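Local structure of phenolpthiocerol synthesis type-I polyketide synthase ppsA (Mycobacterium bovis, 7AKC) at residues 167-172 with 187-192; 148-153 with 210-215; 217-222 with 263-268. The protein probably helps build the lipid core of phthiocerols and phenolphthiocerols by adding malonyl or methylmalonyl extender units, the chain here being its acyltransferase domain. All blocks are in the same frame, centred on the assembly; numbering follows the deposited sequence. Where two conformers were deposited one is given.

Contact 1: 167-172 with 187-192. With NA (sodium ion), chain B.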
ATOM      1  N   PHE A 167     -17.125  14.332  -7.522  1.00 24.46           N
ATOM      2  CA  PHE A 167     -16.413  13.687  -8.634  1.00 24.34           C
ATOM      3  C   PHE A 167     -16.680  12.218  -8.478  1.00 25.09           C
ATOM      4  O   PHE A 167     -15.929  11.556  -7.760  1.00 23.46           O
ATOM      5  CB  PHE A 167     -14.898  13.957  -8.562  1.00 24.99           C
ATOM      6  CG  PHE A 167     -14.452  15.262  -9.169  1.00 24.81           C
ATOM      7  CD1 PHE A 167     -14.785  16.477  -8.574  1.00 25.17           C
ATOM      8  CD2 PHE A 167     -13.683  15.279 -10.321  1.00 25.34           C
ATOM      9  CE1 PHE A 167     -14.376  17.691  -9.146  1.00 26.30           C
ATOM     10  CE2 PHE A 167     -13.282  16.492 -10.901  1.00 26.00           C
ATOM     11  CZ  PHE A 167     -13.614  17.692 -10.298  1.00 26.09           C
ATOM     12  N   PRO A 168     -17.753  11.678  -9.126  1.00 25.89           N
ATOM     13  CA  PRO A 168     -18.098  10.243  -8.908  1.00 26.83           C
ATOM     14  C   PRO A 168     -16.991   9.257  -9.202  1.00 26.14           C
ATOM     15  O   PRO A 168     -16.963   8.179  -8.602  1.00 26.59           O
ATOM     16  CB  PRO A 168     -19.290   9.992  -9.862  1.00 28.61           C
ATOM     17  CG  PRO A 168     -19.378  11.241 -10.730  1.00 29.87           C
ATOM     18  CD  PRO A 168     -18.746  12.359  -9.984  1.00 27.07           C
ATOM     19  N   GLN A 169     -16.089   9.624 -10.139  1.00 24.83           N
ATOM     20  CA  GLN A 169     -15.012   8.699 -10.511  1.00 22.87           C
ATOM     21  C   GLN A 169     -13.708   8.877  -9.734  1.00 22.61           C
ATOM     22  O   GLN A 169     -12.770   8.104  -9.945  1.00 23.51           O
ATOM     23  CB  GLN A 169     -14.726   8.784 -12.008  1.00 23.91           C
ATOM     24  CG  GLN A 169     -15.799   8.221 -12.891  1.00 28.00           C
ATOM     25  CD  GLN A 169     -15.335   8.384 -14.331  1.00 31.40           C
ATOM     26  OE1 GLN A 169     -15.500   9.469 -14.941  1.00 32.38           O
ATOM     27  NE2 GLN A 169     -14.743   7.322 -14.905  1.00 31.87           N
ATOM     28  N   VAL A 170     -13.649   9.858  -8.813  1.00 21.79           N
ATOM     29  CA  VAL A 170     -12.454  10.077  -7.999  1.00 20.26           C
ATOM     30  C   VAL A 170     -12.768   9.697  -6.571  1.00 21.78           C
ATOM     31  O   VAL A 170     -13.727  10.209  -6.005  1.00 22.20           O
ATOM     32  CB  VAL A 170     -11.939  11.532  -8.050  1.00 18.46           C
ATOM     33  CG1 VAL A 170     -10.734  11.672  -7.126  1.00 19.22           C
ATOM     34  CG2 VAL A 170     -11.565  11.906  -9.505  1.00 20.63           C
ATOM     35  N   THR A 171     -11.912   8.853  -5.966  1.00 19.51           N
ATOM     36  CA  THR A 171     -12.112   8.468  -4.580  1.00 20.04           C
ATOM     37  C   THR A 171     -10.854   8.664  -3.774  1.00 21.13           C
ATOM     38  O   THR A 171      -9.746   8.828  -4.324  1.00 22.01           O
ATOM     39  CB  THR A 171     -12.668   7.006  -4.527  1.00 22.34           C
ATOM     40  OG1 THR A 171     -11.772   6.148  -5.234  1.00 24.51           O
ATOM     41  CG2 THR A 171     -14.087   6.914  -5.118  1.00 21.98           C
ATOM     42  N   LEU A 172     -10.997   8.623  -2.452  1.00 21.21           N
ATOM     43  CA  LEU A 172      -9.875   8.689  -1.543  1.00 21.03           C
ATOM     44  C   LEU A 172      -9.195   7.319  -1.702  1.00 21.87           C
ATOM     45  O   LEU A 172      -9.835   6.276  -1.546  1.00 23.34           O
ATOM     46  CB  LEU A 172     -10.401   8.897  -0.120  1.00 21.89           C
ATOM     47  CG  LEU A 172      -9.344   9.204   0.919  1.00 23.21           C
ATOM     48  CD1 LEU A 172      -9.946   9.963   2.138  1.00 22.61           C
ATOM     49  CD2 LEU A 172      -8.690   7.945   1.427  1.00 24.81           C
ATOM     50  N   THR A 187      -6.924  10.281 -14.929  0.50 23.54           N
ATOM     51  CA  THR A 187      -5.818  11.243 -14.873  0.50 23.48           C
ATOM     52  C   THR A 187      -6.241  12.710 -15.095  0.50 23.05           C
ATOM     53  O   THR A 187      -5.803  13.579 -14.347  0.50 23.69           O
ATOM     54  CB  THR A 187      -4.655  10.859 -15.799  0.50 25.37           C
ATOM     55  OG1 THR A 187      -3.524  11.567 -15.363  0.50 26.24           O
ATOM     56  CG2 THR A 187      -4.892  11.210 -17.271  0.50 25.81           C
ATOM     57  N   GLU A 188      -7.146  12.963 -16.049  1.00 22.83           N
ATOM     58  CA  GLU A 188      -7.583  14.320 -16.332  1.00 23.24           C
ATOM     59  C   GLU A 188      -8.388  14.932 -15.192  1.00 23.82           C
ATOM     60  O   GLU A 188      -8.274  16.155 -14.945  1.00 25.96           O
ATOM     61  CB  GLU A 188      -8.344  14.402 -17.665  1.00 25.93           C
ATOM     62  CG  GLU A 188      -9.665  13.647 -17.706  1.00 28.16           C
ATOM     63  CD  GLU A 188      -9.588  12.153 -17.980  1.00 33.16           C
ATOM     64  OE1 GLU A 188      -8.465  11.592 -18.006  1.00 31.06           O
ATOM     65  OE2 GLU A 188     -10.669  11.536 -18.126  1.00 36.49           O
ATOM     66  N   GLN A 189      -9.131  14.066 -14.432  1.00 21.64           N
ATOM     67  CA  GLN A 189      -9.867  14.541 -13.255  1.00 22.61           C
ATOM     68  C   GLN A 189      -8.910  14.831 -12.097  1.00 21.12           C
ATOM     69  O   GLN A 189      -9.093  15.804 -11.380  1.00 23.13           O
ATOM     70  CB  GLN A 189     -10.978  13.572 -12.897  1.00 22.05           C
ATOM     71  CG  GLN A 189     -11.964  13.400 -14.059  1.00 22.30           C
ATOM     72  CD  GLN A 189     -13.088  12.460 -13.720  1.00 25.05           C
ATOM     73  OE1 GLN A 189     -13.382  12.207 -12.543  1.00 25.29           O
ATOM     74  NE2 GLN A 189     -13.763  11.946 -14.741  1.00 26.93           N
ATOM     75  N   ILE A 190      -7.879  13.995 -11.935  1.00 21.10           N
ATOM     76  CA  ILE A 190      -6.821  14.208 -10.942  1.00 21.59           C
ATOM     77  C   ILE A 190      -6.113  15.543 -11.206  1.00 22.68           C
ATOM     78  O   ILE A 190      -5.957  16.344 -10.288  1.00 24.10           O
ATOM     79  CB  ILE A 190      -5.839  13.027 -10.945  1.00 22.53           C
ATOM     80  CG1 ILE A 190      -6.533  11.728 -10.411  1.00 22.66           C
ATOM     81  CG2 ILE A 190      -4.549  13.375 -10.155  1.00 24.06           C
ATOM     82  CD1 ILE A 190      -7.178  11.794  -8.984  1.00 23.81           C
ATOM     83  N   ASP A 191      -5.847  15.865 -12.494  1.00 23.03           N
ATOM     84  CA  ASP A 191      -5.228  17.112 -12.850  1.00 23.77           C
ATOM     85  C   ASP A 191      -6.137  18.289 -12.461  1.00 24.38           C
ATOM     86  O   ASP A 191      -5.645  19.282 -11.926  1.00 26.76           O
ATOM     87  CB  ASP A 191      -4.894  17.119 -14.340  1.00 27.22           C
ATOM     88  CG  ASP A 191      -3.630  16.320 -14.650  1.00 35.01           C
ATOM     89  OD1 ASP A 191      -2.891  15.950 -13.681  1.00 35.40           O
ATOM     90  OD2 ASP A 191      -3.398  16.011 -15.840  1.00 40.34           O
ATOM     91  N   GLU A 192      -7.454  18.166 -12.717  1.00 23.16           N
ATOM     92  CA  GLU A 192      -8.374  19.273 -12.398  1.00 24.31           C
ATOM     93  C   GLU A 192      -8.396  19.498 -10.883  1.00 23.90           C
ATOM     94  O   GLU A 192      -8.448  20.639 -10.410  1.00 25.15           O
ATOM     95  CB  GLU A 192      -9.800  19.029 -12.930  1.00 27.66           C
ATOM     96  CG  GLU A 192     -10.714  20.182 -12.519  1.00 37.07           C
ATOM     97  CD  GLU A 192     -12.149  20.257 -12.992  1.00 40.40           C
ATOM     98  OE1 GLU A 192     -12.571  19.375 -13.770  1.00 34.73           O
ATOM     99  OE2 GLU A 192     -12.838  21.236 -12.610  1.00 43.34           O
TER
HETATM  100 NA    NA B1001     -15.719  11.067  -5.451  1.00 22.08          NA
HETATM  101  O   HOH W   1     -16.915   8.917  -5.653  1.00 47.06           O
HETATM  102  O   HOH W   2     -15.926  12.109 -11.718  1.00 23.35           O
HETATM  103  O   HOH W   3     -15.730  10.303  -3.237  1.00 23.82           O
HETATM  104  O   HOH W   4     -18.072  11.105  -5.186  1.00 32.23           O
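F167, Q169 and V170 meet Q189, I190 and E192 in a mixed polar and apolar turn-to-helix contact within the small ferredoxin-like subdomain, where a type I turn (F167 to V170) leads into edge strand 171-177 and helix 187-199 lies against the antiparallel sheet. Q189 carries most of it. Its chain is extended beyond CG and runs antiparallel to the side chains of F167 and V170. Q189 NE2 donates to Q169 OE1 at 3.0 Å; the two amides are turned 72° apart and the donor stands above the acceptor's carbonyl plane. The other end of the same amide is held by one water, which donates to Q189 OE1 at 2.7 Å and accepts from Q169 N. Beside this polar pair, V170 CG2 lies 3.6 Å from Q189 OE1, while V170 CG1 reaches I190 CD1 at 4.0 Å. The F167 ring offers its edge: CD2 approaches Q189 OE1, and CZ lies 4.0 Å from E192 OE1, with the carboxylate plane 79° from the ring. The other oxygen of E192 pairs with R196. With both ends of its amide held, Q189 is fixed in rotation. On the turn, F167 O (2.4 Å) and V170 O (2.2 Å) join I164 O and three waters around a sodium ion, so main-chain carbonyls bind the metal while side chains grip the helix, and the cation probably polarises those carbonyls.

Contact 2: 148-153 with 210-215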
ATOM      1  N   GLY A 148      -5.627   6.175 -15.401  1.00 23.95           N
ATOM      2  CA  GLY A 148      -5.852   6.729 -14.065  1.00 23.92           C
ATOM      3  C   GLY A 148      -4.598   7.299 -13.469  1.00 25.33           C
ATOM      4  O   GLY A 148      -3.476   6.980 -13.880  1.00 27.92           O
ATOM      5  N   GLY A 149      -4.781   8.211 -12.553  1.00 24.47           N
ATOM      6  CA  GLY A 149      -3.670   8.840 -11.873  1.00 24.20           C
ATOM      7  C   GLY A 149      -3.991   9.006 -10.398  1.00 24.21           C
ATOM      8  O   GLY A 149      -5.067   8.622  -9.936  1.00 23.21           O
ATOM      9  N   MET A 150      -2.986   9.410  -9.650  1.00 23.77           N
ATOM     10  CA  MET A 150      -3.151   9.666  -8.223  1.00 23.86           C
ATOM     11  C   MET A 150      -2.582  11.030  -7.882  1.00 23.95           C
ATOM     12  O   MET A 150      -1.732  11.531  -8.606  1.00 24.27           O
ATOM     13  CB  MET A 150      -2.489   8.569  -7.393  1.00 25.49           C
ATOM     14  CG  MET A 150      -3.155   7.220  -7.627  1.00 28.24           C
ATOM     15  SD  MET A 150      -2.395   5.832  -6.762  1.00 35.78           S
ATOM     16  CE  MET A 150      -3.579   5.520  -5.553  1.00 30.60           C
ATOM     17  N   ALA A 151      -3.019  11.619  -6.764  1.00 23.51           N
ATOM     18  CA  ALA A 151      -2.441  12.903  -6.334  1.00 24.26           C
ATOM     19  C   ALA A 151      -2.302  12.865  -4.830  1.00 24.04           C
ATOM     20  O   ALA A 151      -3.230  12.445  -4.144  1.00 23.15           O
ATOM     21  CB  ALA A 151      -3.304  14.084  -6.752  1.00 24.69           C
ATOM     22  N   LEU A 152      -1.161  13.341  -4.337  1.00 23.42           N
ATOM     23  CA  LEU A 152      -0.878  13.471  -2.920  1.00 24.68           C
ATOM     24  C   LEU A 152      -1.335  14.862  -2.541  1.00 24.20           C
ATOM     25  O   LEU A 152      -0.809  15.861  -3.073  1.00 23.81           O
ATOM     26  CB  LEU A 152       0.629  13.340  -2.677  1.00 26.45           C
ATOM     27  CG  LEU A 152       1.065  13.566  -1.215  1.00 29.78           C
ATOM     28  CD1 LEU A 152       0.368  12.569  -0.244  1.00 31.76           C
ATOM     29  CD2 LEU A 152       2.609  13.522  -1.088  1.00 31.99           C
ATOM     30  N   LEU A 153      -2.318  14.958  -1.649  1.00 23.69           N
ATOM     31  CA  LEU A 153      -2.854  16.245  -1.231  1.00 22.35           C
ATOM     32  C   LEU A 153      -2.457  16.546   0.210  1.00 23.95           C
ATOM     33  O   LEU A 153      -2.526  15.648   1.080  1.00 24.48           O
ATOM     34  CB  LEU A 153      -4.397  16.197  -1.298  1.00 23.48           C
ATOM     35  CG  LEU A 153      -5.006  15.659  -2.600  1.00 24.73           C
ATOM     36  CD1 LEU A 153      -6.505  15.721  -2.546  1.00 25.99           C
ATOM     37  CD2 LEU A 153      -4.467  16.400  -3.828  1.00 25.49           C
ATOM     38  N   GLU A 210       1.745   3.203 -13.050  1.00 33.46           N
ATOM     39  CA  GLU A 210       1.389   2.491 -14.287  1.00 33.00           C
ATOM     40  C   GLU A 210      -0.115   2.395 -14.453  1.00 31.55           C
ATOM     41  O   GLU A 210      -0.625   2.673 -15.540  1.00 33.23           O
ATOM     42  CB  GLU A 210       2.023   1.079 -14.357  1.00 34.38           C
ATOM     43  CG  GLU A 210       3.530   1.049 -14.554  1.00 38.56           C
ATOM     44  CD  GLU A 210       4.429   1.671 -13.499  1.00 46.54           C
ATOM     45  OE1 GLU A 210       4.023   1.762 -12.314  1.00 49.31           O
ATOM     46  OE2 GLU A 210       5.569   2.038 -13.856  1.00 47.50           O
ATOM     47  N   VAL A 211      -0.783   1.972 -13.377  1.00 28.52           N
ATOM     48  CA  VAL A 211      -2.266   1.836 -13.344  1.00 27.10           C
ATOM     49  C   VAL A 211      -2.692   2.260 -11.937  1.00 26.47           C
ATOM     50  O   VAL A 211      -2.112   1.780 -10.980  1.00 27.69           O
ATOM     51  CB  VAL A 211      -2.762   0.408 -13.625  1.00 27.58           C
ATOM     52  CG1 VAL A 211      -4.267   0.285 -13.439  1.00 28.43           C
ATOM     53  CG2 VAL A 211      -2.364  -0.096 -14.997  1.00 26.37           C
ATOM     54  N   ALA A 212      -3.677   3.137 -11.850  1.00 25.04           N
ATOM     55  CA  ALA A 212      -4.131   3.628 -10.534  1.00 22.96           C
ATOM     56  C   ALA A 212      -5.142   2.664  -9.937  1.00 23.03           C
ATOM     57  O   ALA A 212      -6.210   2.481 -10.496  1.00 22.44           O
ATOM     58  CB  ALA A 212      -4.693   5.011 -10.656  1.00 23.76           C
ATOM     59  N   PRO A 213      -4.827   2.042  -8.789  1.00 23.05           N
ATOM     60  CA  PRO A 213      -5.788   1.221  -8.122  1.00 22.70           C
ATOM     61  C   PRO A 213      -6.570   2.071  -7.105  1.00 22.51           C
ATOM     62  O   PRO A 213      -6.481   3.262  -7.154  1.00 23.76           O
ATOM     63  CB  PRO A 213      -4.880   0.157  -7.484  1.00 24.29           C
ATOM     64  CG  PRO A 213      -3.468   0.714  -7.485  1.00 25.35           C
ATOM     65  CD  PRO A 213      -3.552   2.098  -8.085  1.00 23.15           C
ATOM     66  N   HIS A 214      -7.359   1.433  -6.247  1.00 22.06           N
ATOM     67  CA  HIS A 214      -8.062   2.137  -5.139  1.00 21.73           C
ATOM     68  C   HIS A 214      -9.041   3.190  -5.655  1.00 22.49           C
ATOM     69  O   HIS A 214      -9.139   4.245  -5.034  1.00 22.46           O
ATOM     70  CB  HIS A 214      -7.070   2.611  -4.081  1.00 22.51           C
ATOM     71  CG  HIS A 214      -6.011   1.601  -3.850  1.00 20.94           C
ATOM     72  ND1 HIS A 214      -6.300   0.337  -3.410  1.00 21.99           N
ATOM     73  CD2 HIS A 214      -4.687   1.636  -4.072  1.00 23.50           C
ATOM     74  CE1 HIS A 214      -5.196  -0.361  -3.334  1.00 24.62           C
ATOM     75  NE2 HIS A 214      -4.208   0.406  -3.742  1.00 25.06           N
ATOM     76  N   ASN A 215      -9.757   2.847  -6.718  1.00 22.15           N
ATOM     77  CA  ASN A 215     -10.753   3.774  -7.307  1.00 22.65           C
ATOM     78  C   ASN A 215     -11.766   2.946  -8.107  1.00 23.17           C
ATOM     79  O   ASN A 215     -11.478   1.786  -8.371  1.00 22.22           O
ATOM     80  CB  ASN A 215     -10.063   4.918  -8.059  1.00 21.36           C
ATOM     81  CG  ASN A 215      -9.440   4.473  -9.361  1.00 22.44           C
ATOM     82  OD1 ASN A 215     -10.099   4.466 -10.390  1.00 23.17           O
ATOM     83  ND2 ASN A 215      -8.174   4.110  -9.322  1.00 21.76           N
TER
HETATM   84  O   HOH W   5      -4.979   3.505 -14.762  1.00 27.80           O
HETATM   85  O   HOH W   6      -1.923   5.179 -15.204  1.00 41.65           O
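A212 and M150 supply the apolar part of this contact between strand 148-153 and the loop that follows strand 204-207. The methyl of A212 rests on bare main chain, with CB 3.6 Å from G148 C, and the CA atoms of G148 and A212 come within 5.0 Å. M150 then reaches across the loop: CG passes the A212 methyl, SD lies 4.1 Å from P213 CD, and the chain bends at chi3 (108°) to put CE 4.0 Å from P213 O. The same CE lies at the edge of the H214 imidazole, nearest CD2, while P213 CB sits over one face of that ring. Polar links across the contact are indirect, with no direct hydrogen bond. One water accepts from both G148 N (2.8 Å) and A212 N (3.2 Å), and a second lies near G148 O and E210 O. Within the loop, N215 ND2 donates to A212 O (2.8 Å) and P213 O (2.9 Å), about 70° out of both carbonyl planes; the two bonds together brace the bend of the loop. H214 NE2 bonds to S112 OG of a nucleophile-elbow sequence, consistent with the serine-histidine pair of acyltransferases, and its ND1 bonds to N266 O. Strands 180-184 and 204-207 flank strand 148-153, M150 also touching A184 and V207, and V211 packs on I80 of helix 79-100.

Contact 3: 217-222 with 263-268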
ATOM      1  N   ALA A 217     -12.480   2.392 -11.080  1.00 23.27           N
ATOM      2  CA  ALA A 217     -12.017   1.717 -12.308  1.00 23.69           C
ATOM      3  C   ALA A 217     -11.638   0.265 -12.007  1.00 24.36           C
ATOM      4  O   ALA A 217     -11.605  -0.540 -12.930  1.00 25.08           O
ATOM      5  CB  ALA A 217     -10.859   2.459 -12.890  1.00 24.90           C
ATOM      6  N   MET A 218     -11.352  -0.032 -10.744  1.00 23.97           N
ATOM      7  CA  MET A 218     -11.012  -1.420 -10.347  1.00 23.81           C
ATOM      8  C   MET A 218     -12.263  -2.301 -10.201  1.00 26.49           C
ATOM      9  O   MET A 218     -12.102  -3.522 -10.173  1.00 27.27           O
ATOM     10  CB  MET A 218     -10.215  -1.408  -9.040  1.00 22.48           C
ATOM     11  CG  MET A 218      -8.956  -0.586  -9.129  1.00 22.64           C
ATOM     12  SD  MET A 218      -7.717  -1.357 -10.189  1.00 27.01           S
ATOM     13  CE  MET A 218      -7.739  -0.255 -11.601  1.00 26.73           C
ATOM     14  N   ASP A 219     -13.452  -1.713 -10.107  1.00 27.56           N
ATOM     15  CA  ASP A 219     -14.677  -2.522  -9.882  1.00 28.90           C
ATOM     16  C   ASP A 219     -14.799  -3.575 -10.980  1.00 31.26           C
ATOM     17  O   ASP A 219     -15.076  -4.727 -10.661  1.00 32.82           O
ATOM     18  CB  ASP A 219     -15.933  -1.666  -9.946  1.00 29.52           C
ATOM     19  CG  ASP A 219     -16.088  -0.663  -8.826  1.00 31.36           C
ATOM     20  OD1 ASP A 219     -15.418  -0.826  -7.811  1.00 30.57           O
ATOM     21  OD2 ASP A 219     -16.895   0.255  -8.987  1.00 33.64           O
ATOM     22  N   ALA A 220     -14.549  -3.179 -12.221  1.00 31.43           N
ATOM     23  CA  ALA A 220     -14.737  -4.096 -13.367  1.00 32.71           C
ATOM     24  C   ALA A 220     -13.742  -5.259 -13.382  1.00 32.86           C
ATOM     25  O   ALA A 220     -14.028  -6.213 -14.072  1.00 34.19           O
ATOM     26  CB  ALA A 220     -14.694  -3.322 -14.653  1.00 32.46           C
ATOM     27  N   LEU A 221     -12.631  -5.167 -12.651  1.00 32.82           N
ATOM     28  CA  LEU A 221     -11.598  -6.236 -12.620  1.00 33.25           C
ATOM     29  C   LEU A 221     -11.845  -7.218 -11.464  1.00 34.41           C
ATOM     30  O   LEU A 221     -11.171  -8.248 -11.432  1.00 34.87           O
ATOM     31  CB  LEU A 221     -10.213  -5.608 -12.477  1.00 33.08           C
ATOM     32  CG  LEU A 221      -9.883  -4.446 -13.410  1.00 34.60           C
ATOM     33  CD1 LEU A 221      -8.489  -3.931 -13.123  1.00 34.57           C
ATOM     34  CD2 LEU A 221      -9.998  -4.865 -14.862  1.00 35.97           C
ATOM     35  N   GLN A 222     -12.766  -6.900 -10.567  1.00 34.91           N
ATOM     36  CA  GLN A 222     -12.974  -7.758  -9.372  1.00 36.33           C
ATOM     37  C   GLN A 222     -13.568  -9.120  -9.780  1.00 39.50           C
ATOM     38  O   GLN A 222     -13.078 -10.099  -9.232  1.00 39.03           O
ATOM     39  CB  GLN A 222     -13.806  -7.042  -8.311  1.00 35.99           C
ATOM     40  CG  GLN A 222     -13.138  -5.812  -7.726  1.00 35.78           C
ATOM     41  CD  GLN A 222     -14.030  -5.184  -6.688  1.00 35.08           C
ATOM     42  OE1 GLN A 222     -15.180  -4.856  -6.950  1.00 37.93           O
ATOM     43  NE2 GLN A 222     -13.508  -5.035  -5.484  1.00 31.97           N
ATOM     44  N   ASN A 263      -8.949  -5.678  -1.916  1.00 29.26           N
ATOM     45  CA  ASN A 263      -7.752  -4.879  -1.642  1.00 28.77           C
ATOM     46  C   ASN A 263      -7.408  -3.906  -2.775  1.00 28.50           C
ATOM     47  O   ASN A 263      -7.025  -2.756  -2.517  1.00 28.03           O
ATOM     48  CB  ASN A 263      -6.562  -5.797  -1.296  1.00 30.47           C
ATOM     49  CG  ASN A 263      -5.235  -5.110  -1.362  1.00 31.50           C
ATOM     50  OD1 ASN A 263      -4.588  -5.089  -2.425  1.00 32.72           O
ATOM     51  ND2 ASN A 263      -4.857  -4.453  -0.274  1.00 29.66           N
ATOM     52  N   MET A 264      -7.576  -4.363  -4.010  1.00 29.25           N
ATOM     53  CA  MET A 264      -7.236  -3.514  -5.185  1.00 28.57           C
ATOM     54  C   MET A 264      -8.226  -2.346  -5.349  1.00 27.61           C
ATOM     55  O   MET A 264      -7.829  -1.357  -5.948  1.00 27.55           O
ATOM     56  CB  MET A 264      -7.194  -4.364  -6.463  1.00 31.74           C
ATOM     57  CG  MET A 264      -8.542  -4.749  -6.999  1.00 35.84           C
ATOM     58  SD  MET A 264      -8.408  -5.937  -8.344  1.00 42.66           S
ATOM     59  CE  MET A 264      -7.152  -5.155  -9.349  1.00 32.36           C
ATOM     60  N   ARG A 265      -9.445  -2.459  -4.828  1.00 26.23           N
ATOM     61  CA  ARG A 265     -10.479  -1.399  -4.996  1.00 25.87           C
ATOM     62  C   ARG A 265     -10.549  -0.513  -3.753  1.00 24.12           C
ATOM     63  O   ARG A 265     -10.647   0.703  -3.908  1.00 24.62           O
ATOM     64  CB  ARG A 265     -11.849  -2.040  -5.230  1.00 27.18           C
ATOM     65  CG  ARG A 265     -13.037  -1.098  -5.146  1.00 27.83           C
ATOM     66  CD  ARG A 265     -12.929   0.029  -6.146  1.00 26.25           C
ATOM     67  NE  ARG A 265     -14.034   0.957  -6.006  1.00 28.02           N
ATOM     68  CZ  ARG A 265     -14.023   2.037  -5.240  1.00 26.86           C
ATOM     69  NH1 ARG A 265     -12.950   2.348  -4.536  1.00 22.21           N
ATOM     70  NH2 ARG A 265     -15.090   2.807  -5.190  1.00 28.51           N
ATOM     71  N   ASN A 266     -10.514  -1.118  -2.561  1.00 23.52           N
ATOM     72  CA  ASN A 266     -10.694  -0.332  -1.348  1.00 23.74           C
ATOM     73  C   ASN A 266      -9.602   0.701  -1.165  1.00 24.59           C
ATOM     74  O   ASN A 266      -8.470   0.491  -1.613  1.00 24.50           O
ATOM     75  CB  ASN A 266     -10.654  -1.261  -0.124  1.00 24.43           C
ATOM     76  CG  ASN A 266     -11.964  -1.918   0.201  1.00 27.77           C
ATOM     77  OD1 ASN A 266     -12.927  -1.878  -0.571  1.00 29.32           O
ATOM     78  ND2 ASN A 266     -12.002  -2.601   1.338  1.00 27.76           N
ATOM     79  N   PRO A 267      -9.889   1.779  -0.417  1.00 25.04           N
ATOM     80  CA  PRO A 267      -8.803   2.674  -0.002  1.00 24.50           C
ATOM     81  C   PRO A 267      -7.740   1.891   0.803  1.00 22.92           C
ATOM     82  O   PRO A 267      -7.983   0.784   1.326  1.00 23.79           O
ATOM     83  CB  PRO A 267      -9.481   3.678   0.955  1.00 26.49           C
ATOM     84  CG  PRO A 267     -10.890   3.429   0.898  1.00 28.76           C
ATOM     85  CD  PRO A 267     -11.174   2.131   0.196  1.00 25.67           C
ATOM     86  N   VAL A 268      -6.547   2.447   0.860  1.00 21.53           N
ATOM     87  CA  VAL A 268      -5.413   1.829   1.595  1.00 21.54           C
ATOM     88  C   VAL A 268      -5.370   2.485   2.983  1.00 22.03           C
ATOM     89  O   VAL A 268      -5.082   3.696   3.083  1.00 21.89           O
ATOM     90  CB  VAL A 268      -4.100   2.115   0.862  1.00 22.39           C
ATOM     91  CG1 VAL A 268      -2.918   1.562   1.674  1.00 22.68           C
ATOM     92  CG2 VAL A 268      -4.122   1.557  -0.568  1.00 23.75           C
TER
HETATM   93  O   HOH W   7     -17.180   1.970  -7.055  1.00 35.96           O
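M218 overlaps the backbone of M264 and R265: its CG lies 3.5 Å from M264 O, and its CB faces R265 CA. The CA atoms of M218 and R265 are 5.4 Å apart, the nearest pair across the two segments. Bends at chi2 and chi3 turn the end of M218 away from the R265 side, and its SD meets M264 CE at 3.9 Å where the two methionines cross at about a right angle. The same M264 methyl touches L221 CD1 at 4.2 Å, giving a small sulphur and methyl cluster. Beside it runs a polar strip. R265 NE donates to D219 OD1 at 2.9 Å in a salt bridge. The oxygen lies almost exactly in the guanidinium plane, while NE approaches the syn side of OD1 27° out of the carboxylate plane, and the N-H...O angle of 132° is bent. A water completes the link by donating to D219 OD2 and accepting from R265 NH2, so both carboxylate oxygens are tied to the one arginine, directly and through solvent. Q222 crosses the aliphatic part of that arginine at a slant, its NE2 3.4 Å from R265 CB, while its amide N-H goes to A261 O of helix 257-265. This joins the loop just after H214, the probable catalytic histidine of the acyltransferase fold, to helix 257-265. Residues 217-220 form a 3-10 segment leading toward helix 222-228, and segment 263-268 runs on from helix 257-265. L221 and M264 both pack on M141 of helix 127-141, and R265 also leans on T171 of strand 171-177 and on P216.

From the N terminus, strand 148-153 opens contact 2. Before that loop closes, the turn at 167-172 pairs with the helix at 187-192, so contact 1 is nested inside contact 2, which closes only when the chain returns at 210-215. Contact 3 begins just downstream at 217-222 and closes at 263-268, in series with both. Contacts 1 and 2 reach the same antiparallel sheet, I190 packing on G149 and A151. Contacts 2 and 3 join through H214, whose backbone N bonds to M264 O. Together contacts 2 and 3 tie the loop after strand 204-207 to helix 257-265, while L172 packing on P267 links contacts 1 and 3.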